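Local structure of BCL2-like 10 (6FBX) at residues R78-D83 against W88-S93. The protein acts as a pro-survival member of the Bcl-2 family that restrains apoptosis and binds the BH3 segment of the pro-apoptotic protein Bad. Numbering follows the deposited sequence. Where two conformers were deposited one is given.
Sequences RELVGD and WGRVVS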
loop_
_atom_site.group_PDB
_atom_site.type_symbol
_atom_site.label_atom_id
_atom_site.label_comp_id
_atom_site.label_asym_id
_atom_site.label_seq_id
_atom_site.Cartn_x
_atom_site.Cartn_y
_atom_site.Cartn_z
ATOM N N ARG A 78 4.452 -9.782 -1.503
ATOM C CA ARG A 78 5.272 -10.700 -2.283
ATOM C C ARG A 78 4.424 -11.486 -3.276
ATOM O O ARG A 78 4.812 -11.651 -4.438
ATOM C CB ARG A 78 6.011 -11.639 -1.330
ATOM C CG ARG A 78 6.961 -12.622 -1.990
ATOM C CD ARG A 78 7.671 -13.476 -0.944
ATOM N NE ARG A 78 8.277 -12.656 0.109
ATOM C CZ ARG A 78 8.003 -12.743 1.411
ATOM N NH1 ARG A 78 7.134 -13.633 1.878
ATOM N NH2 ARG A 78 8.619 -11.935 2.263
ATOM N N GLU A 79 3.260 -11.974 -2.837
ATOM C CA GLU A 79 2.400 -12.761 -3.714
ATOM C C GLU A 79 1.705 -11.891 -4.752
ATOM O O GLU A 79 1.479 -12.339 -5.881
ATOM C CB GLU A 79 1.364 -13.520 -2.886
ATOM C CG GLU A 79 1.888 -14.809 -2.271
ATOM C CD GLU A 79 2.189 -15.868 -3.314
ATOM O OE1 GLU A 79 1.670 -15.757 -4.446
ATOM O OE2 GLU A 79 2.946 -16.811 -3.007
ATOM N N LEU A 80 1.350 -10.659 -4.389
ATOM C CA LEU A 80 0.751 -9.743 -5.355
ATOM C C LEU A 80 1.635 -9.598 -6.587
ATOM O O LEU A 80 1.157 -9.691 -7.724
ATOM C CB LEU A 80 0.506 -8.386 -4.696
ATOM C CG LEU A 80 0.082 -7.219 -5.596
ATOM C CD1 LEU A 80 -1.117 -7.590 -6.453
ATOM C CD2 LEU A 80 -0.229 -5.997 -4.745
ATOM N N VAL A 81 2.929 -9.377 -6.378
ATOM C CA VAL A 81 3.882 -9.223 -7.470
ATOM C C VAL A 81 4.615 -10.535 -7.760
ATOM O O VAL A 81 5.657 -10.528 -8.416
ATOM C CB VAL A 81 4.876 -8.085 -7.188
ATOM C CG1 VAL A 81 4.126 -6.784 -6.868
ATOM C CG2 VAL A 81 5.850 -8.475 -6.066
ATOM N N GLY A 82 4.086 -11.662 -7.281
ATOM C CA GLY A 82 4.761 -12.943 -7.423
ATOM C C GLY A 82 4.992 -13.377 -8.855
ATOM O O GLY A 82 5.764 -14.317 -9.081
ATOM N N ASP A 83 4.346 -12.731 -9.822
ATOM C CA ASP A 83 4.555 -13.038 -11.230
ATOM C C ASP A 83 5.707 -12.244 -11.832
ATOM O O ASP A 83 5.825 -12.179 -13.060
ATOM C CB ASP A 83 3.269 -12.783 -12.018
ATOM C CG ASP A 83 2.847 -11.330 -11.994
ATOM O OD1 ASP A 83 3.245 -10.584 -12.910
ATOM O OD2 ASP A 83 2.123 -10.933 -11.058
ATOM N N TRP A 88 2.424 0.641 -11.248
ATOM C CA TRP A 88 1.898 1.588 -10.268
ATOM C C TRP A 88 0.523 1.172 -9.758
ATOM O O TRP A 88 0.177 1.468 -8.609
ATOM C CB TRP A 88 1.833 2.993 -10.868
ATOM C CG TRP A 88 3.166 3.669 -11.002
ATOM C CD1 TRP A 88 3.725 4.164 -12.150
ATOM C CD2 TRP A 88 4.104 3.939 -9.953
ATOM N NE1 TRP A 88 4.953 4.722 -11.878
ATOM C CE2 TRP A 88 5.209 4.596 -10.537
ATOM C CE3 TRP A 88 4.119 3.686 -8.577
ATOM C CZ2 TRP A 88 6.317 5.002 -9.790
ATOM C CZ3 TRP A 88 5.221 4.093 -7.836
ATOM C CH2 TRP A 88 6.304 4.739 -8.446
ATOM N N GLY A 89 -0.272 0.495 -10.588
ATOM C CA GLY A 89 -1.577 0.039 -10.136
ATOM C C GLY A 89 -1.482 -0.925 -8.969
ATOM O O GLY A 89 -2.282 -0.866 -8.032
ATOM N N ARG A 90 -0.497 -1.823 -9.003
ATOM C CA ARG A 90 -0.312 -2.747 -7.888
ATOM C C ARG A 90 0.168 -2.012 -6.644
ATOM O O ARG A 90 -0.214 -2.364 -5.519
ATOM C CB ARG A 90 0.668 -3.847 -8.290
ATOM C CG ARG A 90 0.112 -4.756 -9.368
ATOM C CD ARG A 90 1.113 -5.787 -9.826
ATOM N NE ARG A 90 0.529 -6.694 -10.810
ATOM C CZ ARG A 90 1.151 -7.755 -11.313
ATOM N NH1 ARG A 90 0.533 -8.521 -12.203
ATOM N NH2 ARG A 90 2.386 -8.056 -10.927
ATOM N N VAL A 91 0.996 -0.982 -6.827
ATOM C CA VAL A 91 1.411 -0.141 -5.707
ATOM C C VAL A 91 0.199 0.524 -5.066
ATOM O O VAL A 91 0.066 0.565 -3.839
ATOM C CB VAL A 91 2.445 0.899 -6.177
ATOM C CG1 VAL A 91 2.731 1.920 -5.077
ATOM C CG2 VAL A 91 3.729 0.205 -6.607
ATOM N N VAL A 92 -0.695 1.077 -5.886
ATOM C CA VAL A 92 -1.889 1.718 -5.344
ATOM C C VAL A 92 -2.692 0.726 -4.513
ATOM O O VAL A 92 -3.164 1.054 -3.419
ATOM C CB VAL A 92 -2.732 2.328 -6.479
ATOM C CG1 VAL A 92 -4.092 2.792 -5.954
ATOM C CG2 VAL A 92 -1.998 3.500 -7.115
ATOM N N SER A 93 -2.853 -0.502 -5.009
ATOM C CA SER A 93 -3.631 -1.491 -4.269
ATOM C C SER A 93 -3.003 -1.799 -2.920
ATOM O O SER A 93 -3.724 -2.052 -1.948
ATOM C CB SER A 93 -3.789 -2.771 -5.090
ATOM O OG SER A 93 -2.640 -3.594 -5.021
#
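Arg90 reaches from the first turn of helix 88-107 to the carboxylate of Asp83, the two side chains arriving from opposite directions. Its chain is extended from CG to NE, which carries the guanidinium past Val81, whose CG1 lies 4.3 Å from Arg90 CD. The salt bridge is closest between Asp83 OD2 and Arg90 NH2, at 2.9 Å, yet the two planes stand 88° apart, so the groups do not form a flat, two-pronged pair. Asp83 OD1 sits at the guanidinium edge, in its plane; the individual hydrogen bonds are weak, and Asp83 is poorly ordered, a caution on their lengths. Leu80 O lies over one face of the guanidinium, offset toward its rim. Nearer the Arg90 backbone, Leu80 CG is anti to the backbone N (chi1 171°), a rotamer that turns CD2 onto helix 88-107, 3.7 Å from Arg90 O. This is the BH3-binding groove of the Bcl-2 fold: Asp83 OD2 and Glu79 OE1 each form a salt bridge to a basic side chain of the bound peptide. Replacing Arg90 by alanine would probably leave the Asp83 carboxylate without this cationic partner, more dependent on the peptide. Asp83 OD2 is thus shared between two cations, Arg90 and a basic group of the peptide.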